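Local coordinates for BB0689 (Borrelia burgdorferi, PDB 4D53), which is an outer surface lipoprotein of the CAP superfamily whose molecular function is not established, at residues K14-E19 and D125-L130; S18-L23 and R90-W95; E33-L38 and Q73-T78; E44-L49 and G114-K119; A94-P99 and E103-T108. All coordinates share one frame; numbering follows the deposited sequence.

Contact 1: K14-E19 and D125-L130; sequences KILYSE and DIFVVL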
# COMPACT_ATOMS: atom_id res chain seq x y z
N LYS A 14 -6.46 -2.34 9.45
CA LYS A 14 -7.39 -1.34 10.07
C LYS A 14 -6.64 -0.30 10.91
O LYS A 14 -6.94 0.92 10.84
CB LYS A 14 -8.43 -2.17 10.89
CG LYS A 14 -9.47 -1.49 11.77
CD LYS A 14 -10.41 -2.63 12.32
CE LYS A 14 -11.88 -2.21 12.40
NZ LYS A 14 -12.03 -0.94 13.17
N ILE A 15 -5.63 -0.74 11.65
CA ILE A 15 -4.78 0.16 12.42
C ILE A 15 -4.05 1.11 11.48
O ILE A 15 -3.97 2.35 11.72
CB ILE A 15 -3.91 -0.63 13.39
CG1 ILE A 15 -4.74 -1.23 14.52
CG2 ILE A 15 -2.74 0.19 14.01
CD1 ILE A 15 -4.00 -2.38 15.20
N LEU A 16 -3.42 0.55 10.46
CA LEU A 16 -2.63 1.38 9.56
C LEU A 16 -3.48 2.43 8.84
O LEU A 16 -3.09 3.57 8.74
CB LEU A 16 -1.93 0.54 8.52
CG LEU A 16 -1.06 1.30 7.50
CD1 LEU A 16 -0.01 2.12 8.26
CD2 LEU A 16 -0.36 0.31 6.56
N TYR A 17 -4.64 2.04 8.30
CA TYR A 17 -5.55 2.98 7.66
C TYR A 17 -5.92 4.12 8.60
O TYR A 17 -5.92 5.34 8.23
CB TYR A 17 -6.84 2.23 7.18
CG TYR A 17 -6.76 1.34 5.95
CD1 TYR A 17 -6.03 1.68 4.81
CD2 TYR A 17 -7.43 0.11 5.93
CE1 TYR A 17 -6.04 0.90 3.70
CE2 TYR A 17 -7.45 -0.67 4.83
CZ TYR A 17 -6.75 -0.31 3.72
OH TYR A 17 -6.80 -1.13 2.62
N SER A 18 -6.22 3.76 9.81
CA SER A 18 -6.55 4.75 10.86
C SER A 18 -5.44 5.74 11.21
O SER A 18 -5.67 6.95 11.31
CB SER A 18 -7.02 3.97 12.11
OG SER A 18 -7.36 4.92 13.09
N GLU A 19 -4.20 5.24 11.30
CA GLU A 19 -3.02 6.08 11.46
C GLU A 19 -2.79 7.01 10.29
O GLU A 19 -2.58 8.23 10.50
CB GLU A 19 -1.79 5.19 11.69
CG GLU A 19 -0.71 6.04 12.27
CD GLU A 19 0.58 5.24 12.62
OE1 GLU A 19 0.76 4.08 12.19
OE2 GLU A 19 1.36 5.80 13.38
N ASP A 125 7.48 -10.03 5.94
CA ASP A 125 6.63 -8.94 6.46
C ASP A 125 6.65 -7.78 5.49
O ASP A 125 7.63 -6.95 5.54
CB ASP A 125 7.12 -8.50 7.81
CG ASP A 125 6.21 -7.45 8.49
OD1 ASP A 125 5.24 -6.88 7.90
OD2 ASP A 125 6.45 -7.14 9.70
N ILE A 126 5.62 -7.67 4.67
CA ILE A 126 5.62 -6.71 3.57
C ILE A 126 4.35 -5.89 3.60
O ILE A 126 3.24 -6.47 3.64
CB ILE A 126 5.74 -7.40 2.22
CG1 ILE A 126 7.13 -8.11 2.10
CG2 ILE A 126 5.59 -6.42 1.07
CD1 ILE A 126 7.30 -8.92 0.83
N PHE A 127 4.33 -4.63 3.64
CA PHE A 127 3.30 -3.63 3.25
C PHE A 127 3.37 -3.21 1.82
O PHE A 127 4.46 -2.85 1.26
CB PHE A 127 3.41 -2.40 4.15
CG PHE A 127 3.13 -2.68 5.60
CD1 PHE A 127 1.83 -2.71 6.07
CD2 PHE A 127 4.16 -2.90 6.49
CE1 PHE A 127 1.56 -2.97 7.40
CE2 PHE A 127 3.91 -3.16 7.82
CZ PHE A 127 2.60 -3.19 8.28
N VAL A 128 2.14 -3.32 1.24
CA VAL A 128 1.89 -2.63 -0.03
C VAL A 128 0.71 -1.68 0.15
O VAL A 128 -0.41 -2.17 0.46
CB VAL A 128 1.62 -3.58 -1.22
CG1 VAL A 128 1.28 -2.83 -2.52
CG2 VAL A 128 2.78 -4.59 -1.44
N VAL A 129 0.91 -0.37 -0.12
CA VAL A 129 -0.21 0.61 0.02
C VAL A 129 -0.33 1.39 -1.25
O VAL A 129 0.63 1.94 -1.74
CB VAL A 129 -0.14 1.46 1.29
CG1 VAL A 129 -1.32 2.45 1.37
CG2 VAL A 129 0.04 0.61 2.54
N LEU A 130 -1.52 1.38 -1.85
CA LEU A 130 -1.82 2.04 -3.08
C LEU A 130 -2.82 3.20 -2.85
O LEU A 130 -3.69 3.10 -2.00
CB LEU A 130 -2.51 1.07 -4.06
CG LEU A 130 -1.71 -0.23 -4.39
CD1 LEU A 130 -2.45 -1.26 -5.32
CD2 LEU A 130 -0.42 0.16 -5.06
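Next to L16, the residue that meets F127 and V129 across this contact, the hydroxyl of Y17 is gripped twice: it is hydrogen-bonded to the carboxylate of E39 and to the backbone N of G115. Those bonds go to neighbours; between the two segments the contact is apolar. L16 reaches from helix 10-26 down onto strand 125-134. A chi1 of 180° turns its branch away from its own backbone N and toward the strand. One methyl does the touching. L16 CD2 lies 3.8 Å from F127 CD1 and 3.9 Å from F127 CE1, so it meets the CD1-CE1 bond of the ring at a slant. The same L16 CD2 is 4.1 Å from V129 CG2, which places it between two residues that point to the same side of the strand. The other methyl, CD1, turns to V91 and V92 of helix 91-96. V128 and L130 point to the opposite side and pack on helix 36-52. This alternation fits the three-layer alpha-beta-alpha fold of CAP domains, with helix 10-26 on one face of the sheet. At the strand's start, D125 forms a salt bridge with R117 of the neighbouring strand. The Y17 and D125 bonds lie beside the contact. L16, F127 and V129 are all buried, and their union therefore rests on dispersion and the exclusion of water.

Contact 2: S18-L23 and R90-W95; sequences SEIAEL and RVVNAW
E19 and V92 lie alongside each other, their side chains running opposite ways, with the carboxylate end of one beside the isopropyl group of the other. The E19 chain is extended beyond CG, and its head lies along V92: E19 OE1 is 3.3 Å from V92 CG2, and E19 CD is 3.6 Å from the same methyl. I20 approaches CG2 as well, with I20 CG1 at 4.2 Å. The other branch of V92 faces L23, where L23 CD2 and V92 CG1 are a looser 4.5 Å apart. V92 thus fits among four residues of helix 10-26: L16, E19, I20 and L23. The short helix axes come within 11.2 Å of each other at 50°. Both helices lie on the same side of the CAP-domain sheet, and W95 continues the packing down to F127 and V129. A water joins the polar parts. It donates to E19 OE1 at 2.7 Å and accepts from V92 N at 2.9 Å. That N-H belongs to the first turn of helix 91-96, so the carboxylate probably gains from the positive end of the helix dipole. The implied link is mixed: apolar contacts beside a water-relayed electrostatic one.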
# COMPACT_ATOMS: atom_id res chain seq x y z
N SER A 18 -6.22 3.76 9.81
CA SER A 18 -6.55 4.75 10.86
C SER A 18 -5.44 5.74 11.21
O SER A 18 -5.67 6.95 11.31
CB SER A 18 -7.02 3.97 12.11
OG SER A 18 -7.36 4.92 13.09
N GLU A 19 -4.20 5.24 11.30
CA GLU A 19 -3.02 6.08 11.46
C GLU A 19 -2.79 7.01 10.29
O GLU A 19 -2.58 8.23 10.50
CB GLU A 19 -1.79 5.19 11.69
CG GLU A 19 -0.71 6.04 12.27
CD GLU A 19 0.58 5.24 12.62
OE1 GLU A 19 0.76 4.08 12.19
OE2 GLU A 19 1.36 5.80 13.38
N ILE A 20 -2.93 6.52 9.05
CA ILE A 20 -2.74 7.37 7.91
C ILE A 20 -3.87 8.44 7.90
O ILE A 20 -3.63 9.63 7.57
CB ILE A 20 -2.66 6.53 6.63
CG1 ILE A 20 -1.39 5.69 6.65
CG2 ILE A 20 -2.83 7.38 5.34
CD1 ILE A 20 -1.35 4.68 5.52
N ALA A 21 -5.09 7.99 8.16
CA ALA A 21 -6.24 8.93 8.19
C ALA A 21 -6.04 10.05 9.20
O ALA A 21 -6.33 11.23 8.87
CB ALA A 21 -7.58 8.22 8.48
N GLU A 22 -5.52 9.72 10.36
CA GLU A 22 -5.27 10.74 11.40
C GLU A 22 -4.17 11.73 11.02
O GLU A 22 -4.30 12.94 11.24
CB GLU A 22 -4.98 10.08 12.75
CG GLU A 22 -5.28 11.02 13.90
CD GLU A 22 -6.73 11.53 13.89
OE1 GLU A 22 -7.60 10.83 14.42
OE2 GLU A 22 -7.00 12.63 13.35
N LEU A 23 -3.09 11.22 10.47
CA LEU A 23 -2.07 12.06 9.88
C LEU A 23 -2.63 13.00 8.85
O LEU A 23 -2.39 14.24 8.91
CB LEU A 23 -0.89 11.25 9.28
CG LEU A 23 0.06 11.98 8.33
CD1 LEU A 23 0.99 12.86 9.18
CD2 LEU A 23 0.88 10.93 7.59
N ARG A 90 5.78 1.25 13.53
CA ARG A 90 6.94 2.01 13.03
C ARG A 90 6.90 2.40 11.57
O ARG A 90 7.71 3.21 11.10
CB ARG A 90 8.23 1.19 13.25
CG ARG A 90 8.62 0.94 14.72
CD ARG A 90 8.61 2.16 15.64
NE ARG A 90 9.50 1.88 16.81
CZ ARG A 90 10.48 2.68 17.31
NH1 ARG A 90 10.65 3.93 16.90
NH2 ARG A 90 11.29 2.23 18.29
N VAL A 91 5.99 1.82 10.81
CA VAL A 91 6.03 1.95 9.37
C VAL A 91 5.68 3.36 8.86
O VAL A 91 6.31 3.87 7.89
CB VAL A 91 5.28 0.84 8.65
CG1 VAL A 91 3.76 0.95 8.77
CG2 VAL A 91 5.66 0.82 7.18
N VAL A 92 4.75 4.04 9.50
CA VAL A 92 4.35 5.36 9.01
C VAL A 92 5.54 6.30 9.17
O VAL A 92 5.89 7.02 8.27
CB VAL A 92 3.08 5.91 9.74
CG1 VAL A 92 2.87 7.36 9.41
CG2 VAL A 92 1.92 5.08 9.24
N ASN A 93 6.20 6.25 10.31
CA ASN A 93 7.37 7.08 10.48
C ASN A 93 8.50 6.70 9.57
O ASN A 93 9.20 7.61 9.08
CB ASN A 93 7.83 7.13 11.93
CG ASN A 93 6.93 8.04 12.78
OD1 ASN A 93 6.34 8.98 12.27
ND2 ASN A 93 6.86 7.79 14.04
N ALA A 94 8.65 5.40 9.28
CA ALA A 94 9.67 5.03 8.32
C ALA A 94 9.40 5.62 6.89
O ALA A 94 10.33 6.12 6.16
CB ALA A 94 9.80 3.51 8.27
N TRP A 95 8.11 5.65 6.48
CA TRP A 95 7.78 6.27 5.24
C TRP A 95 7.92 7.84 5.29
O TRP A 95 8.38 8.43 4.33
CB TRP A 95 6.27 5.93 4.84
CG TRP A 95 6.12 4.54 4.31
CD1 TRP A 95 6.96 3.90 3.49
CD2 TRP A 95 4.98 3.69 4.45
NE1 TRP A 95 6.43 2.68 3.13
CE2 TRP A 95 5.26 2.49 3.79
CE3 TRP A 95 3.80 3.80 5.20
CZ2 TRP A 95 4.34 1.46 3.68
CZ3 TRP A 95 2.90 2.73 5.18
CH2 TRP A 95 3.16 1.62 4.40
O HOH W 1 3.29 3.17 11.89

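Contact 3: E33-L38 and Q73-T78; sequences EIDDTL and QSFNLT
F75 reaches over to D35, T37 and L38 with its ring. Its CB points toward 33-38, and a chi1 of -73°, with CG opposite the carbonyl carbon, swings the ring into this site. F75 CE2 has T37 CG2 at 4.4 Å, at a slant. F75 CE1 lies 4.1 Å from L38 CD2. The far atom, CZ, has two neighbours. L38 CD2 is 3.9 Å from CZ and sits over one ring face, 4.3 Å from the centroid and 24° off the normal, a CH-pi contact. D35 OD2 comes to the ring edge instead, 3.7 Å from F75 CZ, with the carboxylate plane nearly perpendicular to the ring (87°). D35 is the N-cap of helix 36-52. Its OD2 accepts from L38 N at 3.0 Å through the anti lone pair, while OD1 pairs with R134. I68 of helix 64-69 touches both F75 and L38. The contact thus joins the start of helix 36-52 to the start of edge strand 75-84, where N76 and L77 form a classic beta bulge opposite K133. Chemically, the buried carboxylate is held by the helix N-H and the arginine, and the weakly positive ring edge is a compatible neighbour for its oxygen.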
# COMPACT_ATOMS: atom_id res chain seq x y z
N GLU A 33 -10.95 7.19 0.88
CA GLU A 33 -11.91 6.08 1.16
C GLU A 33 -11.24 4.78 0.76
O GLU A 33 -10.58 4.72 -0.26
CB GLU A 33 -13.16 6.25 0.29
CG GLU A 33 -13.96 7.45 0.83
CD GLU A 33 -15.25 7.76 0.08
OE1 GLU A 33 -15.65 7.00 -0.86
OE2 GLU A 33 -15.87 8.78 0.47
N ILE A 34 -11.41 3.79 1.58
CA ILE A 34 -10.82 2.44 1.26
C ILE A 34 -11.48 1.85 0.06
O ILE A 34 -12.72 1.92 -0.05
CB ILE A 34 -10.98 1.51 2.44
CG1 ILE A 34 -10.21 2.07 3.64
CG2 ILE A 34 -10.41 0.11 2.09
CD1 ILE A 34 -10.65 1.48 4.96
N ASP A 35 -10.71 1.32 -0.89
CA ASP A 35 -11.26 0.86 -2.16
C ASP A 35 -10.93 -0.63 -2.35
O ASP A 35 -9.74 -1.05 -2.25
CB ASP A 35 -10.67 1.67 -3.29
CG ASP A 35 -11.20 1.23 -4.66
OD1 ASP A 35 -12.25 1.74 -5.04
OD2 ASP A 35 -10.56 0.41 -5.38
N ASP A 36 -11.97 -1.44 -2.62
CA ASP A 36 -11.78 -2.87 -2.85
C ASP A 36 -10.85 -3.23 -3.96
O ASP A 36 -10.13 -4.23 -3.85
CB ASP A 36 -13.14 -3.56 -3.16
CG ASP A 36 -14.08 -3.54 -2.00
OD1 ASP A 36 -13.64 -3.54 -0.85
OD2 ASP A 36 -15.31 -3.53 -2.26
N THR A 37 -10.90 -2.56 -5.07
CA THR A 37 -9.99 -2.88 -6.15
C THR A 37 -8.54 -2.64 -5.74
O THR A 37 -7.67 -3.45 -6.09
CB THR A 37 -10.33 -2.12 -7.42
OG1 THR A 37 -11.66 -2.45 -7.78
CG2 THR A 37 -9.50 -2.47 -8.56
N LEU A 38 -8.26 -1.50 -5.11
CA LEU A 38 -6.87 -1.21 -4.67
C LEU A 38 -6.45 -2.25 -3.65
O LEU A 38 -5.30 -2.69 -3.69
CB LEU A 38 -6.71 0.20 -4.10
CG LEU A 38 -6.90 1.32 -5.11
CD1 LEU A 38 -6.62 2.67 -4.44
CD2 LEU A 38 -6.02 1.18 -6.33
N GLN A 73 -9.69 0.14 -15.28
CA GLN A 73 -8.94 1.01 -16.15
C GLN A 73 -9.32 2.45 -15.89
O GLN A 73 -8.66 3.34 -16.38
CB GLN A 73 -9.26 0.64 -17.59
CG GLN A 73 -8.06 0.28 -18.42
CD GLN A 73 -8.54 -0.26 -19.74
OE1 GLN A 73 -8.91 -1.42 -19.83
NE2 GLN A 73 -8.62 0.60 -20.75
N SER A 74 -10.35 2.67 -15.08
CA SER A 74 -10.81 4.03 -14.80
C SER A 74 -9.87 4.87 -13.91
O SER A 74 -9.95 6.09 -13.92
CB SER A 74 -12.23 4.03 -14.23
OG SER A 74 -12.33 3.32 -13.00
N PHE A 75 -8.95 4.23 -13.18
CA PHE A 75 -7.92 4.97 -12.44
C PHE A 75 -6.99 5.68 -13.40
O PHE A 75 -6.39 5.09 -14.25
CB PHE A 75 -7.12 4.03 -11.50
CG PHE A 75 -7.87 3.56 -10.30
CD1 PHE A 75 -7.89 4.33 -9.16
CD2 PHE A 75 -8.52 2.35 -10.29
CE1 PHE A 75 -8.58 3.92 -8.04
CE2 PHE A 75 -9.20 1.89 -9.17
CZ PHE A 75 -9.21 2.67 -8.03
N ASN A 76 -6.89 6.98 -13.26
CA ASN A 76 -6.03 7.75 -14.13
C ASN A 76 -4.92 8.38 -13.36
O ASN A 76 -4.09 9.06 -13.94
CB ASN A 76 -6.83 8.82 -14.90
CG ASN A 76 -7.53 9.81 -13.98
OD1 ASN A 76 -7.79 9.54 -12.82
ND2 ASN A 76 -7.87 10.96 -14.52
N LEU A 77 -4.87 8.16 -12.06
CA LEU A 77 -3.72 8.65 -11.31
C LEU A 77 -3.50 7.71 -10.16
O LEU A 77 -4.46 7.41 -9.48
CB LEU A 77 -4.03 9.99 -10.75
CG LEU A 77 -2.77 10.82 -10.55
CD1 LEU A 77 -3.16 12.28 -10.89
CD2 LEU A 77 -2.26 10.57 -9.14
N THR A 78 -2.24 7.29 -9.93
CA THR A 78 -1.96 6.34 -8.84
C THR A 78 -0.59 6.51 -8.18
O THR A 78 0.35 7.05 -8.83
CB THR A 78 -2.09 4.93 -9.37
OG1 THR A 78 -2.11 4.04 -8.24
CG2 THR A 78 -0.91 4.61 -10.30

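Contact 4: E44-L49 and G114-K119; sequences EYAIKL and GGYRLK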
# COMPACT_ATOMS: atom_id res chain seq x y z
N GLU A 44 -2.35 -8.94 -4.17
CA GLU A 44 -1.77 -9.81 -5.22
C GLU A 44 -0.31 -9.50 -5.41
O GLU A 44 0.55 -10.40 -5.53
CB GLU A 44 -2.50 -9.59 -6.54
CG GLU A 44 -3.91 -10.20 -6.48
CD GLU A 44 -4.63 -10.30 -7.85
OE1 GLU A 44 -4.02 -9.98 -8.94
OE2 GLU A 44 -5.84 -10.70 -7.74
N TYR A 45 -0.03 -8.19 -5.39
CA TYR A 45 1.40 -7.73 -5.54
C TYR A 45 2.27 -8.08 -4.33
O TYR A 45 3.41 -8.56 -4.50
CB TYR A 45 1.43 -6.24 -5.86
CG TYR A 45 2.78 -5.85 -6.44
CD1 TYR A 45 3.30 -6.47 -7.57
CD2 TYR A 45 3.57 -4.83 -5.84
CE1 TYR A 45 4.50 -6.09 -8.11
CE2 TYR A 45 4.76 -4.44 -6.37
CZ TYR A 45 5.25 -5.07 -7.52
OH TYR A 45 6.44 -4.67 -8.10
N ALA A 46 1.74 -7.90 -3.12
CA ALA A 46 2.48 -8.20 -1.94
C ALA A 46 2.91 -9.69 -1.96
O ALA A 46 4.06 -10.08 -1.60
CB ALA A 46 1.67 -7.92 -0.68
N ILE A 47 1.96 -10.55 -2.36
CA ILE A 47 2.26 -12.02 -2.41
C ILE A 47 3.38 -12.35 -3.45
O ILE A 47 4.29 -13.11 -3.15
CB ILE A 47 0.94 -12.79 -2.69
CG1 ILE A 47 0.10 -12.77 -1.39
CG2 ILE A 47 1.24 -14.24 -3.18
CD1 ILE A 47 -1.34 -13.19 -1.63
N LYS A 48 3.35 -11.68 -4.58
CA LYS A 48 4.41 -11.82 -5.61
C LYS A 48 5.76 -11.35 -5.12
O LYS A 48 6.78 -12.01 -5.38
CB LYS A 48 4.06 -11.15 -6.88
CG LYS A 48 2.88 -11.74 -7.55
CD LYS A 48 2.81 -11.21 -8.97
CE LYS A 48 1.67 -11.89 -9.72
NZ LYS A 48 1.38 -11.01 -10.86
N LEU A 49 5.77 -10.22 -4.45
CA LEU A 49 7.03 -9.70 -3.83
C LEU A 49 7.57 -10.71 -2.82
O LEU A 49 8.76 -11.09 -2.80
CB LEU A 49 6.81 -8.33 -3.15
CG LEU A 49 6.46 -7.17 -4.08
CD1 LEU A 49 6.18 -5.94 -3.26
CD2 LEU A 49 7.56 -6.89 -5.08
N GLY A 114 -5.93 1.68 -0.77
CA GLY A 114 -6.10 0.29 -0.47
C GLY A 114 -4.74 -0.38 -0.27
O GLY A 114 -3.81 -0.13 -1.02
N GLY A 115 -4.64 -1.19 0.76
CA GLY A 115 -3.36 -1.87 1.03
C GLY A 115 -3.48 -3.22 1.59
O GLY A 115 -4.62 -3.75 1.87
N TYR A 116 -2.34 -3.80 1.84
CA TYR A 116 -2.27 -5.19 2.34
C TYR A 116 -0.94 -5.37 3.06
O TYR A 116 0.10 -4.80 2.63
CB TYR A 116 -2.45 -6.21 1.19
CG TYR A 116 -2.45 -7.67 1.68
CD1 TYR A 116 -3.57 -8.22 2.37
CD2 TYR A 116 -1.31 -8.46 1.59
CE1 TYR A 116 -3.56 -9.54 2.87
CE2 TYR A 116 -1.31 -9.77 2.07
CZ TYR A 116 -2.43 -10.29 2.73
OH TYR A 116 -2.34 -11.59 3.20
N ARG A 117 -0.95 -6.15 4.13
CA ARG A 117 0.22 -6.59 4.83
C ARG A 117 0.35 -8.10 4.67
O ARG A 117 -0.50 -8.87 5.12
CB ARG A 117 0.24 -6.18 6.28
CG ARG A 117 1.54 -6.50 7.01
CD ARG A 117 1.43 -6.51 8.51
NE ARG A 117 2.73 -6.46 9.18
CZ ARG A 117 2.93 -6.27 10.50
NH1 ARG A 117 1.93 -6.20 11.36
NH2 ARG A 117 4.15 -6.17 11.01
N LEU A 118 1.41 -8.52 4.01
CA LEU A 118 1.84 -9.96 3.96
C LEU A 118 2.73 -10.31 5.10
O LEU A 118 3.78 -9.69 5.35
CB LEU A 118 2.49 -10.27 2.61
CG LEU A 118 3.09 -11.67 2.57
CD1 LEU A 118 1.96 -12.70 2.53
CD2 LEU A 118 3.93 -11.75 1.33
N LYS A 119 2.26 -11.23 5.98
CA LYS A 119 3.06 -11.66 7.11
C LYS A 119 2.97 -13.17 7.12
O LYS A 119 1.85 -13.75 6.97
CB LYS A 119 2.52 -10.99 8.31
CG LYS A 119 3.36 -10.99 9.52
CD LYS A 119 2.69 -10.19 10.61
CE LYS A 119 3.46 -10.53 11.87
NZ LYS A 119 2.96 -9.86 13.09
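A46 meets Y116 and L118 at the tight centre of this contact. The CA atoms of A46 and L118 are only 6.2 Å apart, as the small alanine lets helix 36-52 come close to strand 112-119. A46 CB lies 3.8 Å from Y116 CD2, near the plane of the ring and at its edge. It is also 4.1 Å from L118 CB. The Y116 side chain leaves CB on the side away from its backbone N (chi1 -178°), which lays the ring beside the helix. L118 reaches toward the helix, and its CD2 sits 3.4 Å from A46 O. This methyl rests against the backbone carbonyl of the helix turn. The other side is looser. There I47 CG1 and L118 CD1 stand 4.3 Å apart, and I47 and Y116 are both partly exposed. The short axes run in roughly the same direction, with a crossing angle of -31° and a closest approach of 8.1 Å. Helix 36-52 covers this face of the CAP-domain sheet, and A46 also packs on V128 of the next strand. R117 points to the opposite face, where it forms salt bridges with D12 and D125. The chemistry implies an apolar helix-on-sheet contact that is closest at A46, while E44 and K48 point away from the strand and R117 is paired on the other face.

Contact 5: A94-P99 and E103-T108; sequences AWLNSP and EALINT
The backbone of P99 and E103 closes a helical turn, E103 N donating to P99 O over 3.1 Å with an N-H...O angle of 159°. E103 CB also lies 3.5 Å from P99 O, beside that bond. A chi1 of -162° sends E103 CG off opposite its own N, and the kink at chi2 then takes the carboxylate away from 94-99, where OE1 forms a salt bridge with R79. The apolar part is made by L105. Its CD1 methyl touches two neighbouring residues of the other segment: W95 CB at 3.7 Å and L96 CD2 at 3.9 Å. The L96 and L105 side chains meet at about a right angle. The two segments belong to successive short helices, 91-96 and 99-105, joined by N97 and S98. S98 is the N-cap of the second helix, and P99 follows it in the first turn, where a residue lacking an N-H is well suited. With W95, S98, P99 and H101, this region matches the W-x-x-S-P-x-H pattern seen in many bacterial CAP domains. The rings of W95 and H101 meet edge-to-face, and the indole NE1 bonds to L82 O in the sheet. Beyond L105 the helix gives way at I106. There R24 of helix 10-26 donates to both L105 O and N107 O.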
# COMPACT_ATOMS: atom_id res chain seq x y z
N ALA A 94 8.65 5.40 9.28
CA ALA A 94 9.67 5.03 8.32
C ALA A 94 9.40 5.62 6.89
O ALA A 94 10.33 6.12 6.16
CB ALA A 94 9.80 3.51 8.27
N TRP A 95 8.11 5.65 6.48
CA TRP A 95 7.78 6.27 5.24
C TRP A 95 7.92 7.84 5.29
O TRP A 95 8.38 8.43 4.33
CB TRP A 95 6.27 5.93 4.84
CG TRP A 95 6.12 4.54 4.31
CD1 TRP A 95 6.96 3.90 3.49
CD2 TRP A 95 4.98 3.69 4.45
NE1 TRP A 95 6.43 2.68 3.13
CE2 TRP A 95 5.26 2.49 3.79
CE3 TRP A 95 3.80 3.80 5.20
CZ2 TRP A 95 4.34 1.46 3.68
CZ3 TRP A 95 2.90 2.73 5.18
CH2 TRP A 95 3.16 1.62 4.40
N LEU A 96 7.58 8.45 6.41
CA LEU A 96 7.78 9.89 6.55
C LEU A 96 9.26 10.31 6.38
O LEU A 96 9.51 11.41 5.88
CB LEU A 96 7.19 10.45 7.82
CG LEU A 96 5.66 10.49 7.94
CD1 LEU A 96 5.31 10.86 9.36
CD2 LEU A 96 5.06 11.45 6.95
N ASN A 97 10.20 9.45 6.75
CA ASN A 97 11.64 9.71 6.64
C ASN A 97 12.17 9.62 5.21
O ASN A 97 13.32 9.96 4.99
CB ASN A 97 12.34 8.76 7.67
CG ASN A 97 13.87 8.83 7.66
OD1 ASN A 97 14.45 9.92 7.80
ND2 ASN A 97 14.53 7.64 7.38
N SER A 98 11.34 9.15 4.27
CA SER A 98 11.71 9.08 2.86
C SER A 98 10.97 10.16 2.13
O SER A 98 9.72 10.11 2.07
CB SER A 98 11.33 7.70 2.28
OG SER A 98 11.66 7.67 0.90
N PRO A 99 11.68 11.08 1.47
CA PRO A 99 10.91 12.13 0.80
C PRO A 99 9.82 11.67 -0.21
O PRO A 99 8.68 12.23 -0.24
CB PRO A 99 11.99 12.96 0.12
CG PRO A 99 13.19 12.83 1.02
CD PRO A 99 13.16 11.37 1.49
N GLU A 103 5.67 12.07 0.31
CA GLU A 103 4.88 12.73 -0.77
C GLU A 103 3.61 11.94 -1.02
O GLU A 103 2.52 12.52 -1.15
CB GLU A 103 5.69 12.81 -2.04
CG GLU A 103 5.19 13.80 -3.05
CD GLU A 103 4.01 13.34 -3.85
OE1 GLU A 103 3.82 12.08 -4.01
OE2 GLU A 103 3.24 14.25 -4.31
N ALA A 104 3.72 10.61 -1.09
CA ALA A 104 2.53 9.77 -1.24
C ALA A 104 1.60 9.84 -0.10
O ALA A 104 0.35 9.98 -0.29
CB ALA A 104 2.97 8.32 -1.57
N LEU A 105 2.10 9.73 1.14
CA LEU A 105 1.22 9.75 2.30
C LEU A 105 0.43 11.04 2.44
O LEU A 105 -0.70 11.02 2.93
CB LEU A 105 2.00 9.58 3.58
CG LEU A 105 2.62 8.24 3.90
CD1 LEU A 105 3.48 8.34 5.19
CD2 LEU A 105 1.49 7.23 4.12
N ILE A 106 1.00 12.14 2.04
CA ILE A 106 0.31 13.43 2.20
C ILE A 106 -0.21 14.01 0.84
O ILE A 106 -0.44 15.22 0.76
CB ILE A 106 1.20 14.47 2.97
CG1 ILE A 106 2.42 14.86 2.16
CG2 ILE A 106 1.52 13.93 4.33
CD1 ILE A 106 3.16 16.10 2.73
N ASN A 107 -0.34 13.17 -0.18
CA ASN A 107 -0.80 13.61 -1.50
C ASN A 107 -2.26 14.14 -1.47
O ASN A 107 -3.09 13.70 -0.69
CB ASN A 107 -0.57 12.57 -2.55
CG ASN A 107 -1.67 11.57 -2.64
OD1 ASN A 107 -1.73 10.51 -1.96
ND2 ASN A 107 -2.66 11.96 -3.42
N THR A 108 -2.53 15.09 -2.37
CA THR A 108 -3.90 15.62 -2.58
C THR A 108 -4.46 15.23 -3.90
O THR A 108 -5.52 15.72 -4.26
CB THR A 108 -3.92 17.19 -2.58
OG1 THR A 108 -3.04 17.70 -3.58
CG2 THR A 108 -3.57 17.66 -1.30

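Contacts 1, 2 and 5 form one continuous core on a single face of the sheet. The centres of contacts 1 and 2 are about 8 Å apart, and those of 2 and 5 about 9 Å. L16 CD1 lies 3.7 Å from V92 CG2. Contacts 2 and 5 share A94 and W95, and I20 CD1 lies 4.1 Å from L105 CD2. Contact 4 lies on the other face, its centre about 18 Å from that of contact 2. The sheet joins it to contact 1, where I126 O and L118 N are 2.8 Å apart, probably hydrogen-bonded. Contact 3 shares helix 36-52 with contact 4, and L38 CB lies 3.7 Å from G114 CA. It touches contact 1 where L130 CD1 is 3.6 Å from L38 O.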